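5-formaminoimidazole-4-carboxamide-1-(Beta)-D-ribofuranosyl 5'-monophosphate synthetase (Thermococcus kodakarensis, PDB 2PBZ) probably acts as an ATP-dependent, carbon-nitrogen bond-forming ligase of IMP (purine) biosynthesis that uses magnesium or manganese ions. Local coordinates at residues K26-V31 and D47-E52; L181-L186 and L282-R287. All coordinates share one frame; numbering follows the deposited sequence.

Contact 1 of 2, residues K26-V31 and D47-E52; sequences KTRLYV and DLVVAE
Arg28 and Asp47 are paired at the start of two parallel strands, 27-31 and 47-50, and their side chains rise together from the same face of the sheet. The arginine CB begins 3.7 Å from Asp47 O. CG, set anti to the backbone N (chi1 168°), keeps to that same oxygen and approaches Val49 CG2 at 3.9 Å. CD continues past this methyl and draws near Asp47 OD2. The chain then bends at chi3 (-61°), placing NE 2.8 Å from Asp47 OD2 in a hydrogen-bonded salt bridge. The oxygen is met on its anti side by a donor tilted out of the carboxylate plane, and the guanidinium and carboxylate planes are perpendicular. NH1 forms a second salt bridge, to Asp61, so the arginine charge is probably shared between two carboxylates.

Farther along this face, Val49 lies beside Tyr30 in a CH-pi contact, its CB over the middle of the ring and 4.2 Å from the centroid. The phenol OH is hydrogen-bonded to Asn59. On the other face, Leu48 CD1 touches both Val31 CG1, at 3.5 Å, and Leu29 CB, at 3.8 Å; helix 36-40 covers this apolar group through Tyr39 and Ser40.

Five backbone bonds join the two segments, beginning with Asp47 N to Thr27 O at 2.7 Å and ending with Ala51 N to Val31 O. Leu29 and Val31 each use both N and O toward the partner segment, as in a regular parallel ladder. With helix 36-40 between its strands, the arrangement is a beta-alpha-beta crossover, consistent with the Rossmann-like character of this N-terminal region.

Contact 2 of 2, residues L181-L186 and L282-R287; sequences LERLEL and LYWGER
In Tyr283 and Glu185, chi1 (-51° and -76°) sets CG anti to the carbonyl carbon, and the two side chains slide past each other in opposite directions. Glu185 belongs to strand 183-194 of the antiparallel sheet in the ATP-grasp-like region, just after a G1 beta bulge formed by Glu182 and Arg183 facing Ser178; Tyr283 lies in the weakly bonded helical turn 280-283. Glu185 CG lies over the centre of the tyrosine ring, a CH-pi contact of 3.5 Å to the centroid. Beyond it, Glu185 OE1 meets the edge of the Trp284 ring in plane, 3.1 Å from CZ3, and forms a salt bridge with Arg293.

Arg183 NE donates to Glu185 OE2 at 2.8 Å. This bond steadies the guanidinium, whose NH2 stands over the indole face, offset toward the rim and 3.2 Å from Trp284 CH2. The two planes are nearly perpendicular in this cation-pi contact. Leu42 of the second subunit packs on Tyr283.

An alanine in place of Tyr283 would probably leave a gap over Glu185 CG and deprive the amide of Leu186 of its partner. That amide donates to Tyr283 OH at 3.1 Å, and a water 2.7 Å from the same OH donates to Leu184 O.

Overall arrangement
From the N terminus, strand 5-8 and helix 13-22 lead into strand 27-31, and contact 1 closes the short connection through helix 36-40 to strand 47-50, at the edge, within this chain, of the three-stranded parallel sheet. The chain then supplies part of the ATP pocket, Phe129 to Tyr172, before contact 2 opens; Leu194, Tyr209 and Ile263 follow within the 95 residues it spans. Contact 2 ties the five-stranded antiparallel sheet to the C-terminal helices. The two loops run in series and neither nest nor cross; the centres of contacts 1 and 2 are about 30 Å apart. Leu42, Pro43 and Ile44 of the second subunit, from the connection that contact 1 closes there, pack against contact 2.

Contact 1 of 2, residues K26-V31 and D47-E52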
loop_
_atom_site.group_PDB
_atom_site.type_symbol
_atom_site.label_atom_id
_atom_site.label_comp_id
_atom_site.label_asym_id
_atom_site.label_seq_id
_atom_site.Cartn_x
_atom_site.Cartn_y
_atom_site.Cartn_z
ATOM N N LYS A 26 0.802 -4.594 29.708
ATOM C CA LYS A 26 0.832 -6.046 29.739
ATOM C C LYS A 26 -0.284 -6.494 28.819
ATOM O O LYS A 26 -1.258 -5.774 28.639
ATOM C CB LYS A 26 0.600 -6.560 31.163
ATOM C CG LYS A 26 1.601 -7.614 31.596
ATOM C CD LYS A 26 3.009 -7.059 31.534
ATOM C CE LYS A 26 4.060 -8.111 31.858
ATOM N NZ LYS A 26 5.459 -7.588 31.669
ATOM N N THR A 27 -0.155 -7.693 28.270
ATOM C CA THR A 27 -1.113 -8.215 27.303
ATOM C C THR A 27 -1.870 -9.489 27.670
ATOM O O THR A 27 -1.282 -10.440 28.184
ATOM C CB THR A 27 -0.372 -8.442 25.960
ATOM O OG1 THR A 27 -0.117 -7.176 25.341
ATOM C CG2 THR A 27 -1.159 -9.323 25.031
ATOM N N ARG A 28 -3.175 -9.493 27.383
ATOM C CA ARG A 28 -4.037 -10.652 27.604
ATOM C C ARG A 28 -4.996 -10.842 26.438
ATOM O O ARG A 28 -5.780 -9.953 26.116
ATOM C CB ARG A 28 -4.864 -10.525 28.870
ATOM C CG ARG A 28 -5.969 -11.575 28.962
ATOM C CD ARG A 28 -6.801 -11.395 30.202
ATOM N NE ARG A 28 -6.002 -11.534 31.412
ATOM C CZ ARG A 28 -6.317 -10.982 32.580
ATOM N NH1 ARG A 28 -7.420 -10.254 32.678
ATOM N NH2 ARG A 28 -5.531 -11.145 33.637
ATOM N N LEU A 29 -4.956 -12.019 25.827
ATOM C CA LEU A 29 -5.811 -12.313 24.695
ATOM C C LEU A 29 -6.748 -13.478 24.954
ATOM O O LEU A 29 -6.316 -14.518 25.425
ATOM C CB LEU A 29 -4.949 -12.629 23.470
ATOM C CG LEU A 29 -5.686 -12.910 22.162
ATOM C CD1 LEU A 29 -6.303 -11.619 21.664
ATOM C CD2 LEU A 29 -4.738 -13.483 21.132
ATOM N N TYR A 30 -8.030 -13.292 24.652
ATOM C CA TYR A 30 -9.026 -14.346 24.800
ATOM C C TYR A 30 -9.158 -14.943 23.406
ATOM O O TYR A 30 -9.531 -14.243 22.472
ATOM C CB TYR A 30 -10.377 -13.772 25.206
ATOM C CG TYR A 30 -10.494 -13.313 26.632
ATOM C CD1 TYR A 30 -9.682 -12.305 27.128
ATOM C CD2 TYR A 30 -11.449 -13.864 27.472
ATOM C CE1 TYR A 30 -9.822 -11.847 28.438
ATOM C CE2 TYR A 30 -11.603 -13.417 28.786
ATOM C CZ TYR A 30 -10.790 -12.405 29.261
ATOM O OH TYR A 30 -10.972 -11.919 30.531
ATOM N N VAL A 31 -8.860 -16.231 23.264
ATOM C CA VAL A 31 -8.903 -16.887 21.964
ATOM C C VAL A 31 -9.538 -18.271 22.060
ATOM O O VAL A 31 -9.541 -18.889 23.120
ATOM C CB VAL A 31 -7.465 -17.027 21.397
ATOM C CG1 VAL A 31 -6.679 -18.017 22.243
ATOM C CG2 VAL A 31 -7.493 -17.479 19.950
ATOM N N ASP A 47 -0.718 -13.065 28.656
ATOM C CA ASP A 47 -1.688 -14.013 29.200
ATOM C C ASP A 47 -2.650 -14.431 28.103
ATOM O O ASP A 47 -3.327 -13.602 27.540
ATOM C CB ASP A 47 -2.454 -13.372 30.366
ATOM C CG ASP A 47 -3.498 -14.305 30.974
ATOM O OD1 ASP A 47 -3.395 -15.534 30.771
ATOM O OD2 ASP A 47 -4.413 -13.812 31.675
ATOM N N LEU A 48 -2.706 -15.723 27.803
ATOM C CA LEU A 48 -3.585 -16.227 26.757
ATOM C C LEU A 48 -4.718 -17.068 27.326
ATOM O O LEU A 48 -4.521 -18.211 27.724
ATOM C CB LEU A 48 -2.789 -17.059 25.747
ATOM C CG LEU A 48 -3.535 -17.530 24.500
ATOM C CD1 LEU A 48 -3.934 -16.329 23.628
ATOM C CD2 LEU A 48 -2.635 -18.477 23.724
ATOM N N VAL A 49 -5.912 -16.492 27.343
ATOM C CA VAL A 49 -7.100 -17.145 27.870
ATOM C C VAL A 49 -7.883 -17.880 26.793
ATOM O O VAL A 49 -8.649 -17.272 26.057
ATOM C CB VAL A 49 -8.035 -16.103 28.525
ATOM C CG1 VAL A 49 -9.178 -16.796 29.223
ATOM C CG2 VAL A 49 -7.250 -15.239 29.484
ATOM N N VAL A 50 -7.703 -19.191 26.707
ATOM C CA VAL A 50 -8.420 -19.984 25.711
ATOM C C VAL A 50 -9.838 -20.250 26.182
ATOM O O VAL A 50 -10.048 -20.496 27.364
ATOM C CB VAL A 50 -7.748 -21.337 25.482
ATOM C CG1 VAL A 50 -8.403 -22.045 24.320
ATOM C CG2 VAL A 50 -6.267 -21.141 25.247
ATOM N N ALA A 51 -10.800 -20.214 25.261
ATOM C CA ALA A 51 -12.195 -20.451 25.606
ATOM C C ALA A 51 -13.086 -20.763 24.403
ATOM O O ALA A 51 -12.864 -20.256 23.311
ATOM C CB ALA A 51 -12.750 -19.249 26.353
ATOM N N GLU A 52 -14.096 -21.599 24.613
ATOM C CA GLU A 52 -15.030 -21.947 23.549
ATOM C C GLU A 52 -15.808 -20.682 23.156
ATOM O O GLU A 52 -15.959 -20.373 21.975
ATOM C CB GLU A 52 -16.022 -23.016 24.028
ATOM C CG GLU A 52 -15.406 -24.295 24.612
ATOM C CD GLU A 52 -14.537 -25.081 23.610
ATOM O OE1 GLU A 52 -14.804 -25.009 22.375
ATOM O OE2 GLU A 52 -13.593 -25.781 24.063
#

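Contact 2 of 2, residues L181-L186 and L282-R287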
loop_
_atom_site.group_PDB
_atom_site.type_symbol
_atom_site.label_atom_id
_atom_site.label_comp_id
_atom_site.label_asym_id
_atom_site.label_seq_id
_atom_site.Cartn_x
_atom_site.Cartn_y
_atom_site.Cartn_z
ATOM N N LEU A 181 -5.882 14.843 25.185
ATOM C CA LEU A 181 -5.265 15.923 24.403
ATOM C C LEU A 181 -6.315 16.892 23.864
ATOM O O LEU A 181 -5.997 17.956 23.340
ATOM C CB LEU A 181 -4.446 15.338 23.246
ATOM C CG LEU A 181 -3.377 14.302 23.611
ATOM C CD1 LEU A 181 -2.677 13.800 22.365
ATOM C CD2 LEU A 181 -2.373 14.926 24.556
ATOM N N GLU A 182 -7.576 16.510 24.000
ATOM C CA GLU A 182 -8.685 17.334 23.556
ATOM C C GLU A 182 -8.540 17.741 22.101
ATOM O O GLU A 182 -8.680 18.920 21.758
ATOM C CB GLU A 182 -8.800 18.588 24.430
ATOM C CG GLU A 182 -9.013 18.301 25.911
ATOM C CD GLU A 182 -9.471 19.532 26.700
ATOM O OE1 GLU A 182 -10.626 19.996 26.478
ATOM O OE2 GLU A 182 -8.670 20.037 27.536
ATOM N N ARG A 183 -8.247 16.766 21.243
ATOM C CA ARG A 183 -8.113 17.041 19.820
ATOM C C ARG A 183 -8.552 15.860 18.983
ATOM O O ARG A 183 -8.543 14.726 19.440
ATOM C CB ARG A 183 -6.672 17.409 19.462
ATOM C CG ARG A 183 -5.704 16.251 19.489
ATOM C CD ARG A 183 -4.294 16.660 19.088
ATOM N NE ARG A 183 -3.355 15.560 19.285
ATOM C CZ ARG A 183 -2.032 15.661 19.191
ATOM N NH1 ARG A 183 -1.466 16.823 18.901
ATOM N NH2 ARG A 183 -1.277 14.590 19.391
ATOM N N LEU A 184 -8.952 16.154 17.754
ATOM C CA LEU A 184 -9.387 15.156 16.795
ATOM C C LEU A 184 -8.217 14.872 15.868
ATOM O O LEU A 184 -7.672 15.792 15.259
ATOM C CB LEU A 184 -10.561 15.675 15.969
ATOM C CG LEU A 184 -10.939 14.794 14.774
ATOM C CD1 LEU A 184 -11.351 13.434 15.303
ATOM C CD2 LEU A 184 -12.052 15.433 13.961
ATOM N N GLU A 185 -7.839 13.601 15.761
ATOM C CA GLU A 185 -6.727 13.198 14.905
ATOM C C GLU A 185 -7.200 12.375 13.706
ATOM O O GLU A 185 -7.890 11.377 13.873
ATOM C CB GLU A 185 -5.711 12.385 15.722
ATOM C CG GLU A 185 -4.817 13.197 16.652
ATOM C CD GLU A 185 -4.155 12.339 17.721
ATOM O OE1 GLU A 185 -3.942 11.148 17.460
ATOM O OE2 GLU A 185 -3.835 12.844 18.817
ATOM N N LEU A 186 -6.836 12.823 12.506
ATOM C CA LEU A 186 -7.167 12.137 11.250
ATOM C C LEU A 186 -5.909 11.295 11.032
ATOM O O LEU A 186 -4.874 11.809 10.614
ATOM C CB LEU A 186 -7.357 13.171 10.126
ATOM C CG LEU A 186 -7.734 12.863 8.664
ATOM C CD1 LEU A 186 -7.919 11.387 8.457
ATOM C CD2 LEU A 186 -8.993 13.635 8.290
ATOM N N LEU A 282 2.101 13.373 11.914
ATOM C CA LEU A 282 1.785 14.788 11.879
ATOM C C LEU A 282 1.547 15.282 13.306
ATOM O O LEU A 282 1.792 16.448 13.620
ATOM C CB LEU A 282 0.541 15.019 11.017
ATOM C CG LEU A 282 0.643 14.525 9.568
ATOM C CD1 LEU A 282 -0.730 14.478 8.928
ATOM C CD2 LEU A 282 1.584 15.414 8.798
ATOM N N TYR A 283 1.079 14.392 14.178
ATOM C CA TYR A 283 0.825 14.763 15.562
ATOM C C TYR A 283 1.965 14.283 16.424
ATOM O O TYR A 283 2.213 14.833 17.501
ATOM C CB TYR A 283 -0.470 14.142 16.056
ATOM C CG TYR A 283 -1.629 14.401 15.142
ATOM C CD1 TYR A 283 -1.885 13.557 14.070
ATOM C CD2 TYR A 283 -2.447 15.515 15.318
ATOM C CE1 TYR A 283 -2.932 13.812 13.190
ATOM C CE2 TYR A 283 -3.487 15.782 14.443
ATOM C CZ TYR A 283 -3.726 14.925 13.377
ATOM O OH TYR A 283 -4.745 15.170 12.499
ATOM N N TRP A 284 2.649 13.247 15.952
ATOM C CA TRP A 284 3.779 12.673 16.669
ATOM C C TRP A 284 5.023 12.597 15.816
ATOM O O TRP A 284 4.957 12.657 14.599
ATOM C CB TRP A 284 3.412 11.294 17.183
ATOM C CG TRP A 284 2.730 11.406 18.489
ATOM C CD1 TRP A 284 3.312 11.652 19.708
ATOM C CD2 TRP A 284 1.321 11.359 18.723
ATOM N NE1 TRP A 284 2.348 11.763 20.686
ATOM C CE2 TRP A 284 1.117 11.586 20.111
ATOM C CE3 TRP A 284 0.210 11.153 17.899
ATOM C CZ2 TRP A 284 -0.145 11.608 20.681
ATOM C CZ3 TRP A 284 -1.033 11.176 18.459
ATOM C CH2 TRP A 284 -1.208 11.402 19.844
ATOM N N GLY A 285 6.176 12.476 16.440
ATOM C CA GLY A 285 7.373 12.403 15.634
ATOM C C GLY A 285 7.450 11.053 14.959
ATOM O O GLY A 285 7.986 10.902 13.865
ATOM N N GLU A 286 6.868 10.067 15.625
ATOM C CA GLU A 286 6.882 8.691 15.173
ATOM C C GLU A 286 5.596 8.255 14.488
ATOM O O GLU A 286 4.547 8.871 14.658
ATOM C CB GLU A 286 7.181 7.796 16.380
ATOM C CG GLU A 286 6.222 8.014 17.529
ATOM C CD GLU A 286 6.651 7.309 18.795
ATOM O OE1 GLU A 286 7.144 6.156 18.687
ATOM O OE2 GLU A 286 6.480 7.901 19.892
ATOM N N ARG A 287 5.696 7.170 13.721
ATOM C CA ARG A 287 4.567 6.612 12.978
ATOM C C ARG A 287 3.398 6.293 13.890
ATOM O O ARG A 287 2.442 7.065 13.964
ATOM C CB ARG A 287 4.965 5.338 12.255
ATOM C CG ARG A 287 3.854 4.822 11.383
ATOM C CD ARG A 287 3.968 5.430 10.025
ATOM N NE ARG A 287 4.439 4.448 9.061
ATOM C CZ ARG A 287 5.155 4.730 7.979
ATOM N NH1 ARG A 287 5.500 5.984 7.712
ATOM N NH2 ARG A 287 5.513 3.754 7.151
HETATM O O HOH W 1 -6.522 17.211 12.942
#